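Local coordinates for protein esterase LipW (Mycobacterium marinum, PDB 3QH4) that probably hydrolyses ester bonds, as an esterase of the alpha/beta hydrolase fold with strict substrate selectivity, at residues P131-A134 and A135-A139; E217-S220 and L221-R224; E235-P238 and G239-G242; P295-T298 and T299-R302; Q301-F304 and A305-H309. All coordinates share one frame; numbering follows the deposited sequence.

Contact 1. Residues P131-A134 and A135-A139; sequences PYPA and ALHDA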
loop_
_atom_site.group_PDB
_atom_site.type_symbol
_atom_site.label_atom_id
_atom_site.label_comp_id
_atom_site.label_asym_id
_atom_site.label_seq_id
_atom_site.Cartn_x
_atom_site.Cartn_y
_atom_site.Cartn_z
ATOM N N PRO A 131 -11.689 -0.827 -13.290
ATOM C CA PRO A 131 -10.877 0.371 -13.127
ATOM C C PRO A 131 -11.416 1.328 -12.069
ATOM O O PRO A 131 -12.467 1.081 -11.426
ATOM C CB PRO A 131 -10.901 1.019 -14.525
ATOM C CG PRO A 131 -11.924 0.348 -15.307
ATOM C CD PRO A 131 -12.415 -0.868 -14.578
ATOM N N TYR A 132 -10.696 2.421 -11.865
ATOM C CA TYR A 132 -11.158 3.498 -10.981
ATOM C C TYR A 132 -12.639 3.802 -11.290
ATOM O O TYR A 132 -13.018 3.867 -12.469
ATOM C CB TYR A 132 -10.312 4.731 -11.242
ATOM C CG TYR A 132 -10.847 5.943 -10.559
ATOM C CD1 TYR A 132 -10.551 6.182 -9.214
ATOM C CD2 TYR A 132 -11.735 6.806 -11.217
ATOM C CE1 TYR A 132 -11.116 7.289 -8.553
ATOM C CE2 TYR A 132 -12.254 7.915 -10.587
ATOM C CZ TYR A 132 -11.941 8.158 -9.259
ATOM O OH TYR A 132 -12.499 9.272 -8.620
ATOM N N PRO A 133 -13.483 3.969 -10.254
ATOM C CA PRO A 133 -13.191 3.970 -8.820
ATOM C C PRO A 133 -13.504 2.654 -8.085
ATOM O O PRO A 133 -13.821 2.709 -6.912
ATOM C CB PRO A 133 -14.149 5.063 -8.313
ATOM C CG PRO A 133 -15.418 4.802 -9.168
ATOM C CD PRO A 133 -14.879 4.404 -10.527
ATOM N N ALA A 134 -13.420 1.490 -8.729
ATOM C CA ALA A 134 -13.915 0.267 -8.087
ATOM C C ALA A 134 -13.183 -0.086 -6.780
ATOM O O ALA A 134 -13.805 -0.304 -5.743
ATOM C CB ALA A 134 -13.888 -0.925 -9.082
ATOM N N ALA A 135 -11.850 -0.129 -6.831
ATOM C CA ALA A 135 -11.058 -0.463 -5.641
ATOM C C ALA A 135 -11.254 0.577 -4.542
ATOM O O ALA A 135 -11.335 0.229 -3.363
ATOM C CB ALA A 135 -9.561 -0.584 -5.987
ATOM N N LEU A 136 -11.302 1.857 -4.905
ATOM C CA LEU A 136 -11.513 2.895 -3.895
ATOM C C LEU A 136 -12.890 2.708 -3.253
ATOM O O LEU A 136 -13.032 2.792 -2.033
ATOM C CB LEU A 136 -11.395 4.266 -4.546
ATOM C CG LEU A 136 -11.580 5.450 -3.611
ATOM C CD1 LEU A 136 -10.612 5.379 -2.383
ATOM C CD2 LEU A 136 -11.363 6.697 -4.447
ATOM N N HIS A 137 -13.905 2.401 -4.065
ATOM C CA HIS A 137 -15.211 2.089 -3.500
ATOM C C HIS A 137 -15.146 0.930 -2.509
ATOM O O HIS A 137 -15.801 0.985 -1.462
ATOM C CB HIS A 137 -16.234 1.775 -4.573
ATOM C CG HIS A 137 -16.813 2.983 -5.230
ATOM N ND1 HIS A 137 -17.411 2.929 -6.475
ATOM C CD2 HIS A 137 -16.889 4.271 -4.826
ATOM C CE1 HIS A 137 -17.841 4.135 -6.802
ATOM N NE2 HIS A 137 -17.542 4.966 -5.819
ATOM N N ASP A 138 -14.378 -0.106 -2.854
ATOM C CA ASP A 138 -14.221 -1.269 -1.973
ATOM C C ASP A 138 -13.537 -0.863 -0.677
ATOM O O ASP A 138 -13.963 -1.274 0.411
ATOM C CB ASP A 138 -13.395 -2.369 -2.658
ATOM C CG ASP A 138 -14.137 -3.007 -3.843
ATOM O OD1 ASP A 138 -15.343 -2.741 -4.014
ATOM O OD2 ASP A 138 -13.498 -3.776 -4.579
ATOM N N ALA A 139 -12.454 -0.094 -0.781
ATOM C CA ALA A 139 -11.774 0.373 0.447
ATOM C C ALA A 139 -12.711 1.173 1.358
ATOM O O ALA A 139 -12.682 1.036 2.587
ATOM C CB ALA A 139 -10.550 1.225 0.085
#
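P133 and H137 meet across the first turn of helix 134-148, where P133 holds the N-cap position directly before the helix. Two backbone hydrogen bonds start the helical pattern. H137 N donates to P133 O at 2.9 Å with an N-H...O angle of 166°, arriving nearly end-on to the carbonyl, and D138 N donates to A134 O at 3.0 Å. A134 N, at the first helical residue, donates to P131 O in the loop before it at 2.9 Å, which turns the chain just ahead of the helix.

P133 packs on two aromatic rings, those of Y132 and H137. P133 CB stands over one face of the imidazole, 4.2 Å from the H137 ring centroid and 13° off its normal, a CH-pi contact; at its rim P133 CG comes to 3.5 Å from H137 CE1. The same P133 CB lies 3.7 Å above the phenol plane of Y132, over its centre. The Y132-P133 peptide bond is cis, which lays the proline ring against the phenol face.

In the alpha/beta hydrolase fold this stretch leads from strand 118-122 into a helix that packs against helix 167-181, with A135 touching L171 and A139 touching L175.

Apolar contact across the turn is looser: Y132 CE1 and L136 CD2 are 4.2 Å apart, the side chains running side by side in the same direction. With CG anti to the carbonyl carbon (chi1 -68°), the D138 carboxylate lies beside the first turn, where OD1 forms a salt bridge with R125. R125 also gives A134 O a weak hydrogen bond.

Contact 2. Residues E217-S220 and L221-R224; sequences EAAS and LMWR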
loop_
_atom_site.group_PDB
_atom_site.type_symbol
_atom_site.label_atom_id
_atom_site.label_comp_id
_atom_site.label_asym_id
_atom_site.label_seq_id
_atom_site.Cartn_x
_atom_site.Cartn_y
_atom_site.Cartn_z
ATOM N N GLU A 217 8.260 2.501 -17.028
ATOM C CA GLU A 217 7.425 2.059 -18.141
ATOM C C GLU A 217 6.181 1.331 -17.639
ATOM O O GLU A 217 5.063 1.602 -18.119
ATOM C CB GLU A 217 8.241 1.256 -19.142
ATOM C CG GLU A 217 9.274 2.155 -19.769
ATOM C CD GLU A 217 10.149 1.480 -20.798
ATOM O OE1 GLU A 217 9.827 0.362 -21.257
ATOM O OE2 GLU A 217 11.172 2.101 -21.152
ATOM N N ALA A 218 6.352 0.444 -16.666
ATOM C CA ALA A 218 5.202 -0.196 -16.027
ATOM C C ALA A 218 4.279 0.831 -15.366
ATOM O O ALA A 218 3.072 0.657 -15.364
ATOM C CB ALA A 218 5.660 -1.242 -14.995
ATOM N N ALA A 219 4.847 1.897 -14.802
ATOM C CA ALA A 219 4.025 2.883 -14.108
ATOM C C ALA A 219 3.082 3.580 -15.108
ATOM O O ALA A 219 1.899 3.838 -14.799
ATOM C CB ALA A 219 4.915 3.871 -13.360
ATOM N N SER A 220 3.586 3.827 -16.317
ATOM C CA SER A 220 2.757 4.415 -17.361
ATOM C C SER A 220 1.581 3.494 -17.737
ATOM O O SER A 220 0.412 3.950 -17.800
ATOM C CB SER A 220 3.574 4.757 -18.596
ATOM O OG SER A 220 2.691 5.194 -19.619
ATOM N N LEU A 221 1.878 2.220 -17.984
ATOM C CA LEU A 221 0.828 1.218 -18.277
ATOM C C LEU A 221 -0.155 1.099 -17.113
ATOM O O LEU A 221 -1.372 1.027 -17.328
ATOM C CB LEU A 221 1.441 -0.160 -18.535
ATOM C CG LEU A 221 1.882 -0.482 -19.971
ATOM C CD1 LEU A 221 2.715 0.609 -20.514
ATOM C CD2 LEU A 221 2.655 -1.806 -19.993
ATOM N N MET A 222 0.383 1.078 -15.891
ATOM C CA MET A 222 -0.420 0.979 -14.669
ATOM C C MET A 222 -1.507 2.049 -14.632
ATOM O O MET A 222 -2.676 1.739 -14.400
ATOM C CB MET A 222 0.512 1.116 -13.427
ATOM C CG MET A 222 -0.225 1.184 -12.100
ATOM S SD MET A 222 0.927 1.670 -10.804
ATOM C CE MET A 222 1.268 3.386 -11.234
ATOM N N TRP A 223 -1.123 3.310 -14.855
ATOM C CA TRP A 223 -2.075 4.421 -14.806
ATOM C C TRP A 223 -3.085 4.247 -15.927
ATOM O O TRP A 223 -4.299 4.537 -15.751
ATOM C CB TRP A 223 -1.373 5.784 -14.873
ATOM C CG TRP A 223 -0.851 6.197 -13.543
ATOM C CD1 TRP A 223 0.465 6.312 -13.154
ATOM C CD2 TRP A 223 -1.641 6.575 -12.430
ATOM N NE1 TRP A 223 0.522 6.714 -11.837
ATOM C CE2 TRP A 223 -0.760 6.895 -11.376
ATOM C CE3 TRP A 223 -3.029 6.680 -12.217
ATOM C CZ2 TRP A 223 -1.212 7.323 -10.116
ATOM C CZ3 TRP A 223 -3.487 7.101 -10.951
ATOM C CH2 TRP A 223 -2.573 7.416 -9.918
ATOM N N ARG A 224 -2.624 3.759 -17.083
ATOM C CA ARG A 224 -3.592 3.576 -18.197
ATOM C C ARG A 224 -4.658 2.530 -17.865
ATOM O O ARG A 224 -5.859 2.767 -18.121
ATOM C CB ARG A 224 -2.879 3.265 -19.534
ATOM C CG ARG A 224 -2.205 4.505 -20.130
ATOM C CD ARG A 224 -2.136 4.431 -21.662
ATOM N NE ARG A 224 -1.357 3.312 -22.127
ATOM C CZ ARG A 224 -0.029 3.315 -22.242
ATOM N NH1 ARG A 224 0.686 4.384 -21.891
ATOM N NH2 ARG A 224 0.593 2.233 -22.696
#
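L221, M222, W223 and R224 each donate their backbone N-H to the carbonyl four residues back, at E217, A218, A219 and S220, making one uninterrupted alpha-helical turn within helix 216-227. The shortest of these bonds is M222 N to A218 O at 2.8 Å; the straightest is L221 N to E217 O, at 170°.

The side chains fan out from this turn. On one flank the M222 chain starts with CG anti to the backbone N and bends at chi3 (69°), which swings its methyl back along the helix to A219: M222 CE is 4.2 Å from A219 CB and 3.6 Å from A219 O. The indole of W223 approaches the same carbonyl through CD1, 3.3 Å from A219 O, and its ring continues away from the axis toward V196 and R205. L221 uses its CD1 branch, which lies 3.5 Å from E217 O.

The R224 side chain folds back toward S220, one turn earlier. Its bend at chi3 (-62°) brings the guanidinium alongside S220, with S220 O over one face of the planar group. In the conformer described, the carboxylate of E217 leads away from the turn and OE1 forms a salt bridge with R26, while A218 N donates to D215 OD1 near the start of the helix.

The chemistry divides the helix: A218, A219, M222 and W223 give it a buried apolar flank against I27, F260 and V196, whereas E217 and R224 carry opposite charges on exposed positions, the R224 guanidinium lying with one face over the S220 carbonyl oxygen.

Contact 3. Residues E235-P238 and G239-G242; sequences ESVP and GRRG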
loop_
_atom_site.group_PDB
_atom_site.type_symbol
_atom_site.label_atom_id
_atom_site.label_comp_id
_atom_site.label_asym_id
_atom_site.label_seq_id
_atom_site.Cartn_x
_atom_site.Cartn_y
_atom_site.Cartn_z
ATOM N N GLU A 235 -9.367 13.234 -7.346
ATOM C CA GLU A 235 -10.091 12.064 -6.815
ATOM C C GLU A 235 -9.481 10.727 -7.216
ATOM O O GLU A 235 -9.511 9.779 -6.430
ATOM C CB GLU A 235 -11.575 12.102 -7.180
ATOM C CG GLU A 235 -12.346 13.271 -6.491
ATOM C CD GLU A 235 -11.986 14.645 -7.045
ATOM O OE1 GLU A 235 -11.865 14.801 -8.279
ATOM O OE2 GLU A 235 -11.838 15.581 -6.236
ATOM N N SER A 236 -8.899 10.639 -8.411
ATOM C CA SER A 236 -8.227 9.393 -8.802
ATOM C C SER A 236 -6.722 9.412 -8.549
ATOM O O SER A 236 -6.086 8.363 -8.458
ATOM C CB SER A 236 -8.495 9.072 -10.280
ATOM O OG SER A 236 -8.274 10.210 -11.115
ATOM N N VAL A 237 -6.168 10.616 -8.429
ATOM C CA VAL A 237 -4.702 10.824 -8.403
ATOM C C VAL A 237 -4.395 11.729 -7.226
ATOM O O VAL A 237 -4.482 12.945 -7.341
ATOM C CB VAL A 237 -4.218 11.504 -9.702
ATOM C CG1 VAL A 237 -2.680 11.615 -9.715
ATOM C CG2 VAL A 237 -4.729 10.702 -10.995
ATOM N N PRO A 238 -4.039 11.152 -6.067
ATOM C CA PRO A 238 -3.861 12.000 -4.890
ATOM C C PRO A 238 -2.833 13.124 -5.064
ATOM O O PRO A 238 -3.024 14.226 -4.497
ATOM C CB PRO A 238 -3.454 10.990 -3.788
ATOM C CG PRO A 238 -4.102 9.726 -4.198
ATOM C CD PRO A 238 -3.958 9.717 -5.726
ATOM N N GLY A 239 -1.779 12.901 -5.866
ATOM C CA GLY A 239 -0.753 13.887 -6.028
ATOM C C GLY A 239 -1.247 15.120 -6.769
ATOM O O GLY A 239 -0.618 16.180 -6.687
ATOM N N ARG A 240 -2.378 15.000 -7.465
ATOM C CA ARG A 240 -2.975 16.196 -8.100
ATOM C C ARG A 240 -3.819 17.090 -7.166
ATOM O O ARG A 240 -4.245 18.198 -7.580
ATOM C CB ARG A 240 -3.802 15.806 -9.342
ATOM C CG ARG A 240 -2.939 15.366 -10.528
ATOM C CD ARG A 240 -3.869 14.924 -11.653
ATOM N NE ARG A 240 -3.179 14.489 -12.871
ATOM C CZ ARG A 240 -2.956 15.249 -13.948
ATOM N NH1 ARG A 240 -3.245 16.540 -13.943
ATOM N NH2 ARG A 240 -2.407 14.717 -15.036
ATOM N N ARG A 241 -4.066 16.650 -5.930
ATOM C CA ARG A 241 -4.825 17.469 -4.964
ATOM C C ARG A 241 -4.019 18.719 -4.615
ATOM O O ARG A 241 -2.849 18.620 -4.231
ATOM C CB ARG A 241 -5.160 16.682 -3.686
ATOM C CG ARG A 241 -6.003 17.505 -2.703
ATOM C CD ARG A 241 -6.642 16.633 -1.649
ATOM N NE ARG A 241 -7.424 15.539 -2.242
ATOM C CZ ARG A 241 -8.560 15.683 -2.941
ATOM N NH1 ARG A 241 -9.109 16.873 -3.132
ATOM N NH2 ARG A 241 -9.177 14.607 -3.408
ATOM N N GLY A 242 -4.643 19.883 -4.790
ATOM C CA GLY A 242 -3.987 21.160 -4.563
ATOM C C GLY A 242 -3.788 21.436 -3.086
ATOM O O GLY A 242 -2.671 21.728 -2.644
#
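V237 O and P238 O are the acceptors that hold this turn together. R240 N donates to V237 O at 2.9 Å and R241 N to P238 O at 3.0 Å. Both bonds span three residues, and both donors sit well above the carbonyl planes, 47° and 55° out of them, the steep approach expected of a tightly wound turn. G239 is backbone-bonded to L197.

R240 is satisfied from outside the turn. Its NE is in a salt bridge with D199, and its extended chain passes V237 on the way, R240 CG lying 3.8 Å from V237 CG1. E235 OE2 lies at the edge of the R241 guanidinium, near its plane, 4.0 Å from R241 NH2, too long for a salt bridge; the carboxylate and guanidinium planes are 65° apart. E235 OE1 forms a weak hydrogen bond with S233 OG, S236 OG is bonded to S233 N, and R241 O accepts from R270.

P238 packs on T170 and A173, and R241 on H177, all of helix 167-181. The paired i-to-i+3 bonds are those of a short 3-10 turn, here in the loop that leads from helix 216-227 to strand 250-255 of the alpha/beta hydrolase fold.

Contact 4. Residues P295-T298 and T299-R302; sequences PEWT and TSQR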
loop_
_atom_site.group_PDB
_atom_site.type_symbol
_atom_site.label_atom_id
_atom_site.label_comp_id
_atom_site.label_asym_id
_atom_site.label_seq_id
_atom_site.Cartn_x
_atom_site.Cartn_y
_atom_site.Cartn_z
ATOM N N PRO A 295 12.292 -9.850 2.952
ATOM C CA PRO A 295 11.723 -9.311 4.203
ATOM C C PRO A 295 12.637 -9.467 5.423
ATOM O O PRO A 295 12.452 -8.755 6.419
ATOM C CB PRO A 295 10.425 -10.101 4.394
ATOM C CG PRO A 295 10.461 -11.207 3.426
ATOM C CD PRO A 295 11.465 -10.900 2.343
ATOM N N GLU A 296 13.646 -10.341 5.342
ATOM C CA GLU A 296 14.565 -10.495 6.487
ATOM C C GLU A 296 15.778 -9.548 6.444
ATOM O O GLU A 296 16.573 -9.491 7.373
ATOM C CB GLU A 296 15.066 -11.948 6.604
ATOM C CG GLU A 296 14.079 -13.014 6.244
ATOM C CD GLU A 296 12.804 -12.992 7.051
ATOM O OE1 GLU A 296 12.795 -12.445 8.173
ATOM O OE2 GLU A 296 11.807 -13.545 6.537
ATOM N N TRP A 297 15.933 -8.825 5.347
ATOM C CA TRP A 297 17.060 -7.954 5.187
ATOM C C TRP A 297 17.007 -6.861 6.247
ATOM O O TRP A 297 15.943 -6.397 6.603
ATOM C CB TRP A 297 16.973 -7.356 3.779
ATOM C CG TRP A 297 18.039 -6.365 3.364
ATOM C CD1 TRP A 297 19.370 -6.376 3.700
ATOM C CD2 TRP A 297 17.864 -5.306 2.431
ATOM N NE1 TRP A 297 20.007 -5.317 3.095
ATOM C CE2 TRP A 297 19.109 -4.656 2.300
ATOM C CE3 TRP A 297 16.743 -4.788 1.740
ATOM C CZ2 TRP A 297 19.289 -3.529 1.490
ATOM C CZ3 TRP A 297 16.915 -3.680 0.935
ATOM C CH2 TRP A 297 18.198 -3.050 0.820
ATOM N N THR A 298 18.165 -6.470 6.765
ATOM C CA THR A 298 18.205 -5.416 7.798
ATOM C C THR A 298 17.416 -4.167 7.347
ATOM O O THR A 298 16.733 -3.547 8.140
ATOM C CB THR A 298 19.650 -5.027 8.178
ATOM O OG1 THR A 298 20.454 -4.922 6.992
ATOM C CG2 THR A 298 20.246 -6.089 9.079
ATOM N N THR A 299 17.506 -3.803 6.074
ATOM C CA THR A 299 16.796 -2.610 5.602
ATOM C C THR A 299 15.275 -2.769 5.652
ATOM O O THR A 299 14.563 -1.844 6.078
ATOM C CB THR A 299 17.287 -2.181 4.192
ATOM O OG1 THR A 299 18.660 -1.789 4.287
ATOM C CG2 THR A 299 16.483 -1.013 3.659
ATOM N N SER A 300 14.796 -3.942 5.230
ATOM C CA SER A 300 13.383 -4.282 5.335
ATOM C C SER A 300 12.941 -4.296 6.782
ATOM O O SER A 300 11.864 -3.804 7.120
ATOM C CB SER A 300 13.104 -5.638 4.675
ATOM O OG SER A 300 13.563 -5.578 3.316
ATOM N N GLN A 301 13.783 -4.853 7.654
ATOM C CA GLN A 301 13.442 -4.861 9.075
ATOM C C GLN A 301 13.382 -3.472 9.668
ATOM O O GLN A 301 12.507 -3.189 10.498
ATOM C CB GLN A 301 14.408 -5.761 9.860
ATOM C CG GLN A 301 14.244 -7.249 9.502
ATOM C CD GLN A 301 12.976 -7.858 10.149
ATOM O OE1 GLN A 301 12.787 -7.761 11.373
ATOM N NE2 GLN A 301 12.117 -8.469 9.332
ATOM N N ARG A 302 14.303 -2.603 9.257
ATOM C CA ARG A 302 14.249 -1.205 9.711
ATOM C C ARG A 302 12.965 -0.519 9.235
ATOM O O ARG A 302 12.397 0.292 9.965
ATOM C CB ARG A 302 15.491 -0.431 9.251
ATOM C CG ARG A 302 16.749 -0.759 10.086
ATOM C CD ARG A 302 17.874 0.268 9.801
ATOM N NE ARG A 302 18.499 0.020 8.509
ATOM C CZ ARG A 302 19.595 -0.725 8.342
ATOM N NH1 ARG A 302 20.082 -0.927 7.122
ATOM N NH2 ARG A 302 20.189 -1.289 9.394
HETATM O O HOH W 1 21.205 -2.735 5.352
#
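W297 holds the N-cap position of helix 298-315, the last helix of this alpha/beta hydrolase chain, and its indole is roofed by T299. W297 CG is anti to the backbone N (chi1 179°), which lays the ring beside the first turn; T299 CB then stands directly over the six-membered ring, 3.3 Å from its centroid along the normal, a close CH-pi contact. T299 OG1 lies over the same face, 3.4 Å from W297 CZ2. Beyond the helix the indole packs on L18, L19 and F290.

Q301 doubles back. Its chain bends at chi2 (-76°), carrying the amide to the loop, where Q301 NE2 donates to P295 O at 2.9 Å and 172°, with the acceptor in the amide plane; OE1 is taken by R114. On the main chain, Q301 N bonds W297 O and R302 N bonds T298 O. S300 OG pairs with L294 O, and E296 forms a salt bridge with R106.

R302 bends at chi3, which sets its guanidinium alongside T298 with T298 O over the centre of one face. A water links the polar ends of this corner: it lies 2.8 Å from T298 OG1 and 2.9 Å from T299 OG1, and accepts a weak bond from R302 NH1.

Contact 5. Residues Q301-F304 and A305-H309; sequences QRLF and AMQGH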
loop_
_atom_site.group_PDB
_atom_site.type_symbol
_atom_site.label_atom_id
_atom_site.label_comp_id
_atom_site.label_asym_id
_atom_site.label_seq_id
_atom_site.Cartn_x
_atom_site.Cartn_y
_atom_site.Cartn_z
ATOM N N GLN A 301 13.783 -4.853 7.654
ATOM C CA GLN A 301 13.442 -4.861 9.075
ATOM C C GLN A 301 13.382 -3.472 9.668
ATOM O O GLN A 301 12.507 -3.189 10.498
ATOM C CB GLN A 301 14.408 -5.761 9.860
ATOM C CG GLN A 301 14.244 -7.249 9.502
ATOM C CD GLN A 301 12.976 -7.858 10.149
ATOM O OE1 GLN A 301 12.787 -7.761 11.373
ATOM N NE2 GLN A 301 12.117 -8.469 9.332
ATOM N N ARG A 302 14.303 -2.603 9.257
ATOM C CA ARG A 302 14.249 -1.205 9.711
ATOM C C ARG A 302 12.965 -0.519 9.235
ATOM O O ARG A 302 12.397 0.292 9.965
ATOM C CB ARG A 302 15.491 -0.431 9.251
ATOM C CG ARG A 302 16.749 -0.759 10.086
ATOM C CD ARG A 302 17.874 0.268 9.801
ATOM N NE ARG A 302 18.499 0.020 8.509
ATOM C CZ ARG A 302 19.595 -0.725 8.342
ATOM N NH1 ARG A 302 20.082 -0.927 7.122
ATOM N NH2 ARG A 302 20.189 -1.289 9.394
ATOM N N LEU A 303 12.526 -0.823 8.008
ATOM C CA LEU A 303 11.223 -0.327 7.536
ATOM C C LEU A 303 10.090 -0.777 8.472
ATOM O O LEU A 303 9.316 0.061 8.944
ATOM C CB LEU A 303 10.943 -0.798 6.072
ATOM C CG LEU A 303 9.487 -0.454 5.666
ATOM C CD1 LEU A 303 9.328 1.020 5.375
ATOM C CD2 LEU A 303 9.087 -1.312 4.443
ATOM N N PHE A 304 9.994 -2.088 8.725
ATOM C CA PHE A 304 8.935 -2.633 9.591
ATOM C C PHE A 304 8.973 -1.977 10.985
ATOM O O PHE A 304 7.943 -1.655 11.552
ATOM C CB PHE A 304 9.024 -4.155 9.714
ATOM C CG PHE A 304 8.857 -4.912 8.391
ATOM C CD1 PHE A 304 7.983 -4.466 7.392
ATOM C CD2 PHE A 304 9.562 -6.091 8.176
ATOM C CE1 PHE A 304 7.851 -5.188 6.185
ATOM C CE2 PHE A 304 9.439 -6.821 6.990
ATOM C CZ PHE A 304 8.555 -6.382 5.996
ATOM N N ALA A 305 10.171 -1.788 11.524
ATOM C CA ALA A 305 10.311 -1.258 12.882
ATOM C C ALA A 305 9.833 0.187 12.876
ATOM O O ALA A 305 9.154 0.618 13.823
ATOM C CB ALA A 305 11.749 -1.372 13.350
ATOM N N MET A 306 10.176 0.915 11.800
ATOM C CA MET A 306 9.829 2.323 11.670
ATOM C C MET A 306 8.315 2.494 11.576
ATOM O O MET A 306 7.724 3.386 12.204
ATOM C CB MET A 306 10.524 2.914 10.434
ATOM C CG MET A 306 10.284 4.387 10.240
ATOM S SD MET A 306 11.081 4.985 8.736
ATOM C CE MET A 306 12.790 4.582 9.111
ATOM N N GLN A 307 7.693 1.636 10.784
ATOM C CA GLN A 307 6.245 1.644 10.623
ATOM C C GLN A 307 5.571 1.323 11.937
ATOM O O GLN A 307 4.588 1.964 12.291
ATOM C CB GLN A 307 5.837 0.601 9.585
ATOM C CG GLN A 307 6.293 0.916 8.164
ATOM C CD GLN A 307 6.027 -0.276 7.241
ATOM O OE1 GLN A 307 6.194 -1.429 7.659
ATOM N NE2 GLN A 307 5.656 -0.009 5.990
ATOM N N GLY A 308 6.094 0.325 12.649
ATOM C CA GLY A 308 5.514 -0.077 13.943
ATOM C C GLY A 308 5.541 1.053 14.950
ATOM O O GLY A 308 4.551 1.310 15.630
ATOM N N HIS A 309 6.656 1.765 14.995
ATOM C CA HIS A 309 6.826 2.837 15.974
ATOM C C HIS A 309 5.922 4.019 15.622
ATOM O O HIS A 309 5.383 4.658 16.509
ATOM C CB HIS A 309 8.298 3.240 16.080
ATOM C CG HIS A 309 9.121 2.285 16.897
ATOM N ND1 HIS A 309 8.765 1.907 18.183
ATOM C CD2 HIS A 309 10.273 1.628 16.620
ATOM C CE1 HIS A 309 9.663 1.059 18.656
ATOM N NE2 HIS A 309 10.584 0.865 17.725
HETATM O O HOH W 2 5.588 -3.034 10.397
#
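The ring of F304 meets the amide of Q307 at its edge: Q307 OE1 lies near the ring plane, 3.5 Å from F304 CD1, and the two flat groups are inclined by 32°. The amide of Q301 also stands at the ring's edge, its NE2 in plane and held by P295 O. E110 and R114 of helix 105-115 and D291 also touch the F304 side chain.

L303 meets the Q307 amide from another direction. L303 CG is 3.8 Å from Q307 CD, and L303 CD1 is 3.9 Å from Q307 NE2, so the branched end of the leucine packs against the amide group. Q307 gets there with CG anti to the carbonyl carbon (chi1 -67°) and the chain extended beyond it, which brings Q307 CG to 3.2 Å from L303 O.

Q307 OE1 is gripped twice: Q107 donates to it, and a water donates both to OE1, at 3.2 Å, and to F304 O, at 3.0 Å. F304 O thereby serves two donors, since G308 N also bonds it at 2.9 Å. Backbone bonds from A305, M306 and Q307 to the carbonyls of Q301, R302 and L303 complete the turn.

On the sheet side, L303 and M306 touch F283, Q307 touches L191 and H193, and M306 also reaches H281. This is the packing of the C-terminal helix of an alpha/beta hydrolase on its central sheet, the helix lying against strands 189-193 and 278-283.

In the fold
All five contacts are local, and each joins consecutive residues, so none encloses an intervening loop. From the N terminus, contact 1 opens helix 134-148 after strand 118-122, contact 2 lies within helix 216-227, and contact 3 forms a turn in the loop toward strand 250-255. Contact 3 touches both earlier ones: Y132 OH is 3.3 Å from E235 CB, and W223 CZ3 is 3.8 Å from V237 CG2. Contacts 4 and 5 follow on helix 298-315 and overlap in Q301 and R302, their centres about 9 Å apart. Contacts 1 and 5 lie on opposite sides of the chain's centre, their centres about 28 Å apart.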